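Local coordinates for protein Arf-GAP (Mus musculus, PDB 5C79) that probably activates the GTPase of the small G protein Arf1 in a phosphoinositide-dependent way, its PH domain binding phosphatidylinositol 4,5-bisphosphate, at residues S39-F44 with Y118-S123; D95-D100 with H109-D114. One frame throughout, in Å; residues are numbered along the deposited sequence.

Contact 1 (S39-F44 with Y118-S123); sequences SEKKGF and YIAWIS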
loop_
_atom_site.group_PDB
_atom_site.type_symbol
_atom_site.label_atom_id
_atom_site.label_comp_id
_atom_site.label_asym_id
_atom_site.label_seq_id
_atom_site.Cartn_x
_atom_site.Cartn_y
_atom_site.Cartn_z
ATOM N N SER A 39 1.134 -5.733 -11.775
ATOM C CA SER A 39 1.542 -6.143 -10.429
ATOM C C SER A 39 2.674 -5.299 -9.833
ATOM O O SER A 39 3.139 -5.604 -8.732
ATOM C CB SER A 39 1.972 -7.616 -10.456
ATOM O OG SER A 39 3.038 -7.811 -11.372
ATOM N N GLU A 40 3.096 -4.257 -10.560
ATOM C CA GLU A 40 4.084 -3.289 -10.118
ATOM C C GLU A 40 3.529 -1.881 -10.237
ATOM O O GLU A 40 2.725 -1.594 -11.135
ATOM C CB GLU A 40 5.349 -3.384 -10.978
ATOM C CG GLU A 40 6.038 -4.716 -10.925
ATOM C CD GLU A 40 7.273 -4.814 -11.822
ATOM O OE1 GLU A 40 7.608 -3.863 -12.539
ATOM O OE2 GLU A 40 7.906 -5.885 -11.818
ATOM N N LYS A 41 3.937 -1.008 -9.317
ATOM C CA LYS A 41 3.555 0.390 -9.338
ATOM C C LYS A 41 4.570 1.205 -8.526
ATOM O O LYS A 41 5.002 0.773 -7.453
ATOM C CB LYS A 41 2.162 0.578 -8.738
ATOM C CG LYS A 41 1.588 1.987 -8.794
ATOM C CD LYS A 41 0.164 1.999 -8.303
ATOM C CE LYS A 41 -0.424 3.382 -8.226
ATOM N NZ LYS A 41 -0.696 3.932 -9.589
ATOM N N LYS A 42 4.892 2.401 -9.031
ATOM C CA LYS A 42 5.713 3.386 -8.322
ATOM C C LYS A 42 4.835 4.589 -8.116
ATOM O O LYS A 42 4.217 5.086 -9.067
ATOM C CB LYS A 42 6.921 3.790 -9.167
ATOM C CG LYS A 42 7.868 2.635 -9.468
ATOM C CD LYS A 42 9.052 3.096 -10.302
ATOM C CE LYS A 42 9.923 1.925 -10.722
ATOM N NZ LYS A 42 11.058 2.409 -11.553
ATOM N N GLY A 43 4.778 5.087 -6.897
ATOM C CA GLY A 43 4.002 6.281 -6.660
ATOM C C GLY A 43 4.134 6.810 -5.250
ATOM O O GLY A 43 5.178 6.681 -4.609
ATOM N N PHE A 44 3.049 7.393 -4.796
ATOM C CA PHE A 44 2.938 7.943 -3.450
ATOM C C PHE A 44 1.628 7.505 -2.830
ATOM O O PHE A 44 0.627 7.286 -3.503
ATOM C CB PHE A 44 2.994 9.460 -3.525
ATOM C CG PHE A 44 4.298 9.986 -4.048
ATOM C CD1 PHE A 44 4.497 10.193 -5.415
ATOM C CD2 PHE A 44 5.317 10.261 -3.184
ATOM C CE1 PHE A 44 5.717 10.673 -5.884
ATOM C CE2 PHE A 44 6.534 10.742 -3.640
ATOM C CZ PHE A 44 6.729 10.934 -4.996
ATOM N N TYR A 118 -6.842 5.023 -5.955
ATOM C CA TYR A 118 -7.267 4.010 -4.966
ATOM C C TYR A 118 -7.493 2.656 -5.643
ATOM O O TYR A 118 -6.962 1.653 -5.198
ATOM C CB TYR A 118 -8.527 4.481 -4.211
ATOM C CG TYR A 118 -9.431 3.492 -3.503
ATOM C CD1 TYR A 118 -10.503 2.895 -4.175
ATOM C CD2 TYR A 118 -9.259 3.181 -2.139
ATOM C CE1 TYR A 118 -11.352 2.016 -3.518
ATOM C CE2 TYR A 118 -10.122 2.323 -1.485
ATOM C CZ TYR A 118 -11.154 1.735 -2.178
ATOM O OH TYR A 118 -12.019 0.885 -1.549
ATOM N N ILE A 119 -8.245 2.652 -6.739
ATOM C CA ILE A 119 -8.512 1.410 -7.496
ATOM C C ILE A 119 -7.191 0.831 -8.010
ATOM O O ILE A 119 -6.966 -0.368 -7.898
ATOM C CB ILE A 119 -9.509 1.597 -8.658
ATOM C CG1 ILE A 119 -10.930 1.807 -8.108
ATOM C CG2 ILE A 119 -9.556 0.375 -9.575
ATOM C CD1 ILE A 119 -11.510 0.672 -7.287
ATOM N N ALA A 120 -6.330 1.688 -8.532
ATOM C CA ALA A 120 -5.020 1.286 -9.034
ATOM C C ALA A 120 -4.151 0.655 -7.967
ATOM O O ALA A 120 -3.652 -0.483 -8.150
ATOM C CB ALA A 120 -4.302 2.441 -9.669
ATOM N N TRP A 121 -3.975 1.373 -6.849
ATOM C CA TRP A 121 -3.178 0.801 -5.719
ATOM C C TRP A 121 -3.716 -0.535 -5.232
ATOM O O TRP A 121 -2.988 -1.522 -5.077
ATOM C CB TRP A 121 -3.083 1.778 -4.549
ATOM C CG TRP A 121 -1.994 2.730 -4.721
ATOM C CD1 TRP A 121 -2.092 4.078 -5.005
ATOM C CD2 TRP A 121 -0.602 2.423 -4.664
ATOM N NE1 TRP A 121 -0.808 4.606 -5.148
ATOM C CE2 TRP A 121 0.115 3.615 -4.902
ATOM C CE3 TRP A 121 0.116 1.249 -4.402
ATOM C CZ2 TRP A 121 1.534 3.647 -4.923
ATOM C CZ3 TRP A 121 1.512 1.293 -4.411
ATOM C CH2 TRP A 121 2.200 2.483 -4.652
ATOM N N ILE A 122 -5.009 -0.592 -4.967
ATOM C CA ILE A 122 -5.589 -1.823 -4.419
ATOM C C ILE A 122 -5.497 -2.979 -5.438
ATOM O O ILE A 122 -5.189 -4.113 -5.084
ATOM C CB ILE A 122 -7.004 -1.600 -3.934
ATOM C CG1 ILE A 122 -6.958 -0.713 -2.683
ATOM C CG2 ILE A 122 -7.656 -2.917 -3.552
ATOM C CD1 ILE A 122 -8.318 -0.242 -2.233
ATOM N N SER A 123 -5.729 -2.667 -6.696
ATOM C CA SER A 123 -5.613 -3.685 -7.775
ATOM C C SER A 123 -4.183 -4.225 -7.902
ATOM O O SER A 123 -3.988 -5.442 -8.006
ATOM C CB SER A 123 -6.075 -3.099 -9.115
ATOM O OG SER A 123 -7.474 -2.807 -9.059
HETATM O O HOH W 1 0.490 6.984 -6.920
#
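Lys41 lays the end of its aliphatic chain over one face of the Trp121 indole, the two side chains crossing at about a right angle. The CH-pi part is close: CE of Lys41 stands 3.4 Å from the centroid of the five-membered ring, 15° off its normal, while CD lies 3.7 Å from CD2 of Trp121. With chi1 at -175°, Lys41 sends its chain away from its own N, and it runs straight from strand 41-48 to the indole before bending at its last torsion. The bend (chi4 72°) lifts NZ off the face, still 4.7 Å from the centroid in a longer cation-pi contact, and NZ forms a salt bridge with Asp117. This is the PH-domain arrangement in which the C-terminal helix, 115-135, packs against the beta-sheet; here Trp121 reaches strand 56-64 as well, touching Cys61 and Val63. At the indole edge, near the ring plane, Gly43 CA approaches CZ2 of Trp121 at 4.0 Å; a beta carbon built on the glycine would sit tightly, 3.3 Å from the same atom. A water joins the two segments, accepting from NE1 of Trp121 at 3.2 Å and weakly from the backbone N of Phe44.

Contact 2 (D95-D100 with H109-D114); sequences DKKSFD and HFQAED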
loop_
_atom_site.group_PDB
_atom_site.type_symbol
_atom_site.label_atom_id
_atom_site.label_comp_id
_atom_site.label_asym_id
_atom_site.label_seq_id
_atom_site.Cartn_x
_atom_site.Cartn_y
_atom_site.Cartn_z
ATOM N N ASP A 95 -15.338 5.800 1.586
ATOM C CA ASP A 95 -14.827 7.003 0.917
ATOM C C ASP A 95 -14.164 6.745 -0.421
ATOM O O ASP A 95 -13.874 7.688 -1.155
ATOM C CB ASP A 95 -13.942 7.830 1.869
ATOM C CG ASP A 95 -12.595 7.183 2.187
ATOM O OD1 ASP A 95 -12.335 6.002 1.829
ATOM O OD2 ASP A 95 -11.789 7.908 2.806
ATOM N N LYS A 96 -13.944 5.467 -0.741
ATOM C CA LYS A 96 -13.313 5.046 -2.006
ATOM C C LYS A 96 -12.000 5.788 -2.281
ATOM O O LYS A 96 -11.684 6.112 -3.428
ATOM C CB LYS A 96 -14.283 5.190 -3.182
ATOM C CG LYS A 96 -15.549 4.324 -3.096
ATOM C CD LYS A 96 -16.546 4.698 -4.187
ATOM C CE LYS A 96 -17.976 4.297 -3.826
ATOM N NZ LYS A 96 -18.295 2.916 -4.299
ATOM N N LYS A 97 -11.285 6.124 -1.202
ATOM C CA LYS A 97 -9.878 6.588 -1.284
ATOM C C LYS A 97 -8.938 6.022 -0.227
ATOM O O LYS A 97 -7.714 5.986 -0.468
ATOM C CB LYS A 97 -9.729 8.103 -1.236
ATOM C CG LYS A 97 -10.326 8.862 -2.384
ATOM C CD LYS A 97 -9.741 10.262 -2.472
ATOM C CE LYS A 97 -10.078 11.127 -1.267
ATOM N NZ LYS A 97 -9.466 12.485 -1.441
ATOM N N SER A 98 -9.470 5.679 0.941
ATOM C CA SER A 98 -8.679 5.179 2.051
ATOM C C SER A 98 -8.679 3.662 2.035
ATOM O O SER A 98 -9.692 3.038 1.732
ATOM C CB SER A 98 -9.197 5.637 3.403
ATOM O OG SER A 98 -9.241 7.067 3.458
ATOM N N PHE A 99 -7.559 3.076 2.431
ATOM C CA PHE A 99 -7.532 1.645 2.718
ATOM C C PHE A 99 -6.500 1.347 3.779
ATOM O O PHE A 99 -5.515 2.045 3.899
ATOM C CB PHE A 99 -7.233 0.813 1.460
ATOM C CG PHE A 99 -5.908 1.097 0.819
ATOM C CD1 PHE A 99 -5.738 2.177 -0.024
ATOM C CD2 PHE A 99 -4.822 0.225 1.019
ATOM C CE1 PHE A 99 -4.492 2.404 -0.644
ATOM C CE2 PHE A 99 -3.611 0.441 0.402
ATOM C CZ PHE A 99 -3.441 1.529 -0.418
ATOM N N ASP A 100 -6.730 0.264 4.515
ATOM C CA ASP A 100 -5.743 -0.253 5.425
ATOM C C ASP A 100 -4.951 -1.385 4.794
ATOM O O ASP A 100 -5.480 -2.175 3.996
ATOM C CB ASP A 100 -6.438 -0.768 6.684
ATOM C CG ASP A 100 -6.948 0.325 7.576
ATOM O OD1 ASP A 100 -6.733 1.521 7.289
ATOM O OD2 ASP A 100 -7.612 -0.040 8.582
ATOM N N HIS A 109 -2.468 2.715 7.760
ATOM C CA HIS A 109 -3.668 3.409 7.271
ATOM C C HIS A 109 -3.208 4.267 6.121
ATOM O O HIS A 109 -2.441 5.212 6.338
ATOM C CB HIS A 109 -4.330 4.289 8.322
ATOM C CG HIS A 109 -4.629 3.550 9.571
ATOM N ND1 HIS A 109 -5.543 2.520 9.609
ATOM C CD2 HIS A 109 -4.077 3.613 10.803
ATOM C CE1 HIS A 109 -5.585 2.016 10.827
ATOM N NE2 HIS A 109 -4.703 2.658 11.573
ATOM N N PHE A 110 -3.673 3.943 4.917
ATOM C CA PHE A 110 -3.265 4.663 3.712
ATOM C C PHE A 110 -4.430 5.424 3.115
ATOM O O PHE A 110 -5.590 5.081 3.337
ATOM C CB PHE A 110 -2.741 3.708 2.636
ATOM C CG PHE A 110 -1.411 3.068 2.950
ATOM C CD1 PHE A 110 -0.262 3.835 3.134
ATOM C CD2 PHE A 110 -1.294 1.683 3.043
ATOM C CE1 PHE A 110 0.957 3.241 3.372
ATOM C CE2 PHE A 110 -0.079 1.077 3.288
ATOM C CZ PHE A 110 1.063 1.852 3.469
ATOM N N GLN A 111 -4.106 6.452 2.357
ATOM C CA GLN A 111 -5.089 7.139 1.502
ATOM C C GLN A 111 -4.469 7.438 0.161
ATOM O O GLN A 111 -3.353 7.981 0.074
ATOM C CB GLN A 111 -5.667 8.366 2.196
ATOM C CG GLN A 111 -6.798 9.021 1.438
ATOM C CD GLN A 111 -7.415 10.180 2.173
ATOM O OE1 GLN A 111 -7.207 11.346 1.824
ATOM N NE2 GLN A 111 -8.220 9.863 3.182
ATOM N N ALA A 112 -5.188 7.080 -0.905
ATOM C CA ALA A 112 -4.763 7.426 -2.259
ATOM C C ALA A 112 -5.200 8.857 -2.606
ATOM O O ALA A 112 -6.015 9.460 -1.931
ATOM C CB ALA A 112 -5.368 6.452 -3.262
ATOM N N GLU A 113 -4.691 9.339 -3.727
ATOM C CA GLU A 113 -5.065 10.690 -4.244
ATOM C C GLU A 113 -6.530 10.898 -4.602
ATOM O O GLU A 113 -7.114 11.945 -4.296
ATOM C CB GLU A 113 -4.221 11.001 -5.470
ATOM C CG GLU A 113 -4.207 12.462 -5.923
ATOM C CD GLU A 113 -3.401 12.648 -7.201
ATOM O OE1 GLU A 113 -2.533 11.771 -7.518
ATOM O OE2 GLU A 113 -3.636 13.674 -7.886
ATOM N N ASP A 114 -7.088 9.933 -5.305
ATOM C CA ASP A 114 -8.501 9.910 -5.623
ATOM C C ASP A 114 -8.983 8.464 -5.807
ATOM O O ASP A 114 -8.198 7.548 -5.600
ATOM C CB ASP A 114 -8.762 10.761 -6.871
ATOM C CG ASP A 114 -7.953 10.329 -8.061
ATOM O OD1 ASP A 114 -7.487 9.173 -8.152
ATOM O OD2 ASP A 114 -7.782 11.179 -8.943
HETATM O O HOH W 2 -6.583 11.866 -0.731
HETATM O O HOH W 3 -6.944 4.106 5.844
#
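Gln111 and Ser98 face each other as a non-hydrogen-bonded antiparallel pair, and the glutamine reaches across with its amide. Its CB lies 4.0 Å from OG of Ser98, and CG, anti to the backbone N (chi1 -173°), is equally near, 3.7 Å, to Ser98 OG and Lys97 O. NE2 donates to Ser98 OG at 3.0 Å, 14° out of the amide plane; OE1 accepts from a water that also donates to Ala112 O and accepts a hydrogen bond from Lys97 NZ. Ser98 OG donates to the syn lone pair of Asp95 OD2 at 2.8 Å, while Asp95 OD1 collects the backbone N-H groups of Lys97 and Ser98 as an Asx turn and Asx motif. An asparagine at Asp95 would probably weaken this relay, since an amide cannot offer acceptors on both branches and one donor would lose its mate. The segments take in the open end of the PH-domain hairpin of strands 98-103 and 106-111 with adjoining loops. Phe99 and Phe110 form a hydrogen-bonded pair, Phe99 N to Phe110 O 3.0 Å and Phe110 N to Phe99 O 2.8 Å, and Phe110 CB sits over the Phe99 ring, 3.9 Å from the centroid. Toward the turn, His109 ND1 donates in its ring plane to Asp100 OD1 at 2.8 Å (168° at the hydrogen), meeting the oxygen from above the carboxylate plane.

From the N terminus, segment 39-44 enters on strand 41-48 and is separated by 73 residues, about half of them strand, from its partner 118-123 on the C-terminal helix. Contact 1 therefore closes a long loop, and contact 2 is nested within it: 95-100 meets 109-114 after only eight intervening residues, at the open end of one hairpin. The second hairpin strand, 106-111, lies beside strand 41-48 in the sheet and is followed by helix 115-135, joining both contacts through sheet and chain. The centres are 11 Å apart, yet Tyr118 bridges them directly, its CE2 lying 3.3 Å from Ser98 O and its N 3.4 Å from Ala112 CB.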